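Local atomic coordinates of De novo designed protein CA01 (Synthetic construct, PDB entry 5E6G), a protein that has no known natural function, being a computationally designed all-helical protein made to explore structurally distinct folds with strategies inspired by evolution. Residues A[30-41]-A[121-130]. Residues are numbered along the deposited sequence; the frame is centred on the assembly and turned at random.
Sequences IRQALEKILKQL and GEEFARQLVF
R126 runs extended from CG to NE and brings the edge of its guanidinium to Q40 OE1, while K36, with CG wedged between its backbone N and carbonyl carbon (chi1 80°), bends its amine back over one guanidinium face. These groups edge a knobs-into-holes packing of helices 24-50 and 121-130 in the all-helical designed fold; the segment axes cross at -47° and approach to 8.1 Å. Two alanines meet between the helices, A33 CB lying 3.6 Å from A125 CB. A125 is the knob among I30, A33, L34 and I37. In return I37 sits among A125, R126, V129 and F130, its CD1 3.7 Å from A125 CB and its CG2 against F130 CE2. At the N-terminal end of 121-130, G121, without a side chain, sits close to I30, whose CG1 rests on G121 O; a CB there would be tight against I30 CG1. I30 CD1 meets F124 CD1 at 3.5 Å; I80 of helix 80-93 touches both I30 and F124. At the other end L41 and V129 meet tip to tip, and L41 CD2 also reaches the F130 ring. Along the polar side of the contact, K36 NZ and R126 NH2 lie 3.1 Å apart, both donors and not bonded to each other, in a network with E122, whose OE2 makes long salt bridges to K36 NZ and R126 NE. K36 NZ also donates to A33 O, from the opposite face of that carbonyl to I37 N. A leucine in place of R126 would probably leave Q40 OE1 without its two donors and E122 with one cation fewer. End-on, R126 grips that single oxygen: NH1 donates in the amide plane onto a lone pair of Q40 OE1 at 2.9 Å (N-H...O 161°), whereas NH2 makes the longer, more bent bond to the same atom at 3.3 Å.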
loop_
_atom_site.group_PDB
_atom_site.type_symbol
_atom_site.label_atom_id
_atom_site.label_comp_id
_atom_site.label_asym_id
_atom_site.label_seq_id
_atom_site.Cartn_x
_atom_site.Cartn_y
_atom_site.Cartn_z
ATOM N N ILE A 30 -3.546 -10.857 0.870
ATOM C CA ILE A 30 -3.105 -9.470 0.775
ATOM C C ILE A 30 -3.479 -8.691 2.035
ATOM O O ILE A 30 -2.691 -7.883 2.522
ATOM C CB ILE A 30 -3.703 -8.778 -0.474
ATOM C CG1 ILE A 30 -3.149 -9.430 -1.742
ATOM C CG2 ILE A 30 -3.389 -7.279 -0.476
ATOM C CD1 ILE A 30 -3.822 -8.987 -3.024
ATOM N N ARG A 31 -4.678 -8.935 2.560
ATOM C CA ARG A 31 -5.118 -8.266 3.782
ATOM C C ARG A 31 -4.234 -8.657 4.963
ATOM O O ARG A 31 -3.927 -7.832 5.824
ATOM C CB ARG A 31 -6.579 -8.601 4.095
ATOM C CG ARG A 31 -7.592 -7.884 3.213
ATOM C CD ARG A 31 -8.990 -7.950 3.808
ATOM N NE ARG A 31 -9.462 -9.323 3.984
ATOM C CZ ARG A 31 -10.159 -10.007 3.080
ATOM N NH1 ARG A 31 -10.478 -9.459 1.913
ATOM N NH2 ARG A 31 -10.540 -11.250 3.343
ATOM N N GLN A 32 -3.833 -9.924 4.998
ATOM C CA GLN A 32 -2.956 -10.421 6.050
ATOM C C GLN A 32 -1.555 -9.834 5.910
ATOM O O GLN A 32 -0.926 -9.464 6.900
ATOM C CB GLN A 32 -2.897 -11.947 6.016
ATOM C CG GLN A 32 -4.159 -12.617 6.530
ATOM C CD GLN A 32 -4.215 -14.095 6.200
ATOM O OE1 GLN A 32 -3.344 -14.623 5.510
ATOM N NE2 GLN A 32 -5.246 -14.772 6.693
ATOM N N ALA A 33 -1.075 -9.750 4.673
ATOM C CA ALA A 33 0.218 -9.138 4.397
ATOM C C ALA A 33 0.202 -7.667 4.794
ATOM O O ALA A 33 1.176 -7.151 5.331
ATOM C CB ALA A 33 0.577 -9.289 2.930
ATOM N N LEU A 34 -0.914 -6.996 4.532
ATOM C CA LEU A 34 -1.043 -5.580 4.861
ATOM C C LEU A 34 -1.071 -5.351 6.370
ATOM O O LEU A 34 -0.642 -4.300 6.849
ATOM C CB LEU A 34 -2.305 -5.001 4.218
ATOM C CG LEU A 34 -2.228 -4.783 2.705
ATOM C CD1 LEU A 34 -3.622 -4.641 2.117
ATOM C CD2 LEU A 34 -1.377 -3.561 2.376
ATOM N N GLU A 35 -1.574 -6.330 7.116
ATOM C CA GLU A 35 -1.631 -6.221 8.573
ATOM C C GLU A 35 -0.237 -6.103 9.179
ATOM O O GLU A 35 0.015 -5.221 9.999
ATOM C CB GLU A 35 -2.354 -7.425 9.182
ATOM C CG GLU A 35 -3.844 -7.219 9.384
ATOM C CD GLU A 35 -4.470 -8.310 10.231
ATOM O OE1 GLU A 35 -4.442 -8.189 11.474
ATOM O OE2 GLU A 35 -4.989 -9.290 9.654
ATOM N N LYS A 36 0.664 -6.993 8.774
ATOM C CA LYS A 36 2.022 -6.988 9.308
ATOM C C LYS A 36 2.796 -5.783 8.776
ATOM O O LYS A 36 3.608 -5.198 9.490
ATOM C CB LYS A 36 2.745 -8.297 8.966
ATOM C CG LYS A 36 3.305 -8.375 7.556
ATOM C CD LYS A 36 3.245 -9.792 7.010
ATOM C CE LYS A 36 3.944 -9.904 5.662
ATOM N NZ LYS A 36 3.720 -8.710 4.797
ATOM N N ILE A 37 2.526 -5.409 7.527
ATOM C CA ILE A 37 3.156 -4.246 6.907
ATOM C C ILE A 37 2.857 -2.977 7.699
ATOM O O ILE A 37 3.748 -2.165 7.945
ATOM C CB ILE A 37 2.685 -4.067 5.443
ATOM C CG1 ILE A 37 3.360 -5.100 4.542
ATOM C CG2 ILE A 37 3.007 -2.663 4.927
ATOM C CD1 ILE A 37 2.766 -5.195 3.143
ATOM N N LEU A 38 1.595 -2.809 8.086
ATOM C CA LEU A 38 1.184 -1.661 8.886
ATOM C C LEU A 38 1.921 -1.646 10.220
ATOM O O LEU A 38 2.250 -0.585 10.745
ATOM C CB LEU A 38 -0.326 -1.684 9.123
ATOM C CG LEU A 38 -1.196 -1.247 7.944
ATOM C CD1 LEU A 38 -2.595 -1.830 8.067
ATOM C CD2 LEU A 38 -1.252 0.273 7.859
ATOM N N LYS A 39 2.172 -2.835 10.758
ATOM C CA LYS A 39 2.886 -2.973 12.020
ATOM C C LYS A 39 4.349 -2.593 11.829
ATOM O O LYS A 39 4.934 -1.890 12.652
ATOM C CB LYS A 39 2.769 -4.405 12.546
ATOM C CG LYS A 39 2.563 -4.509 14.049
ATOM C CD LYS A 39 2.090 -5.900 14.446
ATOM C CE LYS A 39 0.610 -6.103 14.147
ATOM N NZ LYS A 39 -0.258 -5.294 15.047
ATOM N N GLN A 40 4.930 -3.059 10.728
ATOM C CA GLN A 40 6.299 -2.713 10.371
ATOM C C GLN A 40 6.442 -1.211 10.150
ATOM O O GLN A 40 7.407 -0.599 10.605
ATOM C CB GLN A 40 6.730 -3.472 9.114
ATOM C CG GLN A 40 6.876 -4.972 9.323
ATOM C CD GLN A 40 7.125 -5.726 8.031
ATOM O OE1 GLN A 40 6.733 -5.282 6.951
ATOM N NE2 GLN A 40 7.784 -6.875 8.136
ATOM N N LEU A 41 5.474 -0.620 9.459
ATOM C CA LEU A 41 5.503 0.809 9.167
ATOM C C LEU A 41 5.424 1.643 10.445
ATOM O O LEU A 41 6.025 2.714 10.528
ATOM C CB LEU A 41 4.357 1.186 8.221
ATOM C CG LEU A 41 4.515 0.728 6.768
ATOM C CD1 LEU A 41 3.200 0.854 6.014
ATOM C CD2 LEU A 41 5.605 1.524 6.067
ATOM N N GLY A 121 0.434 -12.836 -2.964
ATOM C CA GLY A 121 -0.332 -11.816 -2.273
ATOM C C GLY A 121 0.560 -10.947 -1.410
ATOM O O GLY A 121 0.354 -9.736 -1.314
ATOM N N GLU A 122 1.557 -11.567 -0.785
ATOM C CA GLU A 122 2.501 -10.842 0.056
ATOM C C GLU A 122 3.354 -9.898 -0.781
ATOM O O GLU A 122 3.512 -8.729 -0.436
ATOM C CB GLU A 122 3.397 -11.814 0.826
ATOM C CG GLU A 122 4.324 -11.131 1.822
ATOM C CD GLU A 122 5.146 -12.118 2.628
ATOM O OE1 GLU A 122 5.013 -13.338 2.397
ATOM O OE2 GLU A 122 5.927 -11.671 3.495
ATOM N N GLU A 123 3.904 -10.413 -1.878
ATOM C CA GLU A 123 4.689 -9.603 -2.807
ATOM C C GLU A 123 3.877 -8.423 -3.322
ATOM O O GLU A 123 4.365 -7.293 -3.373
ATOM C CB GLU A 123 5.170 -10.446 -3.988
ATOM C CG GLU A 123 6.263 -11.445 -3.650
ATOM C CD GLU A 123 6.678 -12.274 -4.851
ATOM O OE1 GLU A 123 5.949 -13.227 -5.202
ATOM O OE2 GLU A 123 7.731 -11.971 -5.451
ATOM N N PHE A 124 2.637 -8.703 -3.713
ATOM C CA PHE A 124 1.717 -7.674 -4.181
ATOM C C PHE A 124 1.575 -6.569 -3.142
ATOM O O PHE A 124 1.708 -5.389 -3.457
ATOM C CB PHE A 124 0.348 -8.288 -4.492
ATOM C CG PHE A 124 -0.675 -7.291 -4.960
ATOM C CD1 PHE A 124 -1.431 -6.574 -4.048
ATOM C CD2 PHE A 124 -0.885 -7.076 -6.311
ATOM C CE1 PHE A 124 -2.372 -5.656 -4.476
ATOM C CE2 PHE A 124 -1.826 -6.159 -6.746
ATOM C CZ PHE A 124 -2.570 -5.450 -5.826
ATOM N N ALA A 125 1.312 -6.963 -1.901
ATOM C CA ALA A 125 1.104 -6.006 -0.822
ATOM C C ALA A 125 2.342 -5.147 -0.584
ATOM O O ALA A 125 2.245 -3.926 -0.481
ATOM C CB ALA A 125 0.713 -6.732 0.456
ATOM N N ARG A 126 3.504 -5.786 -0.501
ATOM C CA ARG A 126 4.744 -5.078 -0.196
ATOM C C ARG A 126 5.124 -4.092 -1.293
ATOM O O ARG A 126 5.374 -2.918 -1.023
ATOM C CB ARG A 126 5.884 -6.071 0.027
ATOM C CG ARG A 126 5.709 -6.913 1.273
ATOM C CD ARG A 126 7.019 -7.503 1.752
ATOM N NE ARG A 126 6.863 -8.132 3.061
ATOM C CZ ARG A 126 6.837 -7.467 4.212
ATOM N NH1 ARG A 126 6.958 -6.144 4.226
ATOM N NH2 ARG A 126 6.689 -8.124 5.353
ATOM N N GLN A 127 5.159 -4.568 -2.531
ATOM C CA GLN A 127 5.553 -3.729 -3.656
ATOM C C GLN A 127 4.556 -2.600 -3.904
ATOM O O GLN A 127 4.934 -1.515 -4.347
ATOM C CB GLN A 127 5.711 -4.581 -4.915
ATOM C CG GLN A 127 6.914 -5.510 -4.854
ATOM C CD GLN A 127 7.032 -6.402 -6.069
ATOM O OE1 GLN A 127 6.680 -6.009 -7.182
ATOM N NE2 GLN A 127 7.529 -7.616 -5.862
ATOM N N LEU A 128 3.284 -2.856 -3.616
ATOM C CA LEU A 128 2.243 -1.850 -3.793
ATOM C C LEU A 128 2.470 -0.671 -2.851
ATOM O O LEU A 128 2.367 0.488 -3.251
ATOM C CB LEU A 128 0.860 -2.464 -3.554
ATOM C CG LEU A 128 -0.347 -1.531 -3.677
ATOM C CD1 LEU A 128 -0.550 -1.103 -5.122
ATOM C CD2 LEU A 128 -1.598 -2.202 -3.129
ATOM N N VAL A 129 2.799 -0.978 -1.602
ATOM C CA VAL A 129 2.945 0.042 -0.573
ATOM C C VAL A 129 4.320 0.713 -0.617
ATOM O O VAL A 129 4.426 1.931 -0.459
ATOM C CB VAL A 129 2.713 -0.565 0.834
ATOM C CG1 VAL A 129 3.009 0.451 1.935
ATOM C CG2 VAL A 129 1.288 -1.069 0.958
ATOM N N PHE A 130 5.368 -0.075 -0.839
ATOM C CA PHE A 130 6.736 0.416 -0.664
ATOM C C PHE A 130 7.355 1.027 -1.917
ATOM O O PHE A 130 8.213 1.903 -1.812
ATOM C CB PHE A 130 7.633 -0.716 -0.157
ATOM C CG PHE A 130 7.456 -1.014 1.306
ATOM C CD1 PHE A 130 8.101 -0.248 2.261
ATOM C CD2 PHE A 130 6.644 -2.054 1.726
ATOM C CE1 PHE A 130 7.942 -0.514 3.606
ATOM C CE2 PHE A 130 6.481 -2.326 3.069
ATOM C CZ PHE A 130 7.130 -1.555 4.011
#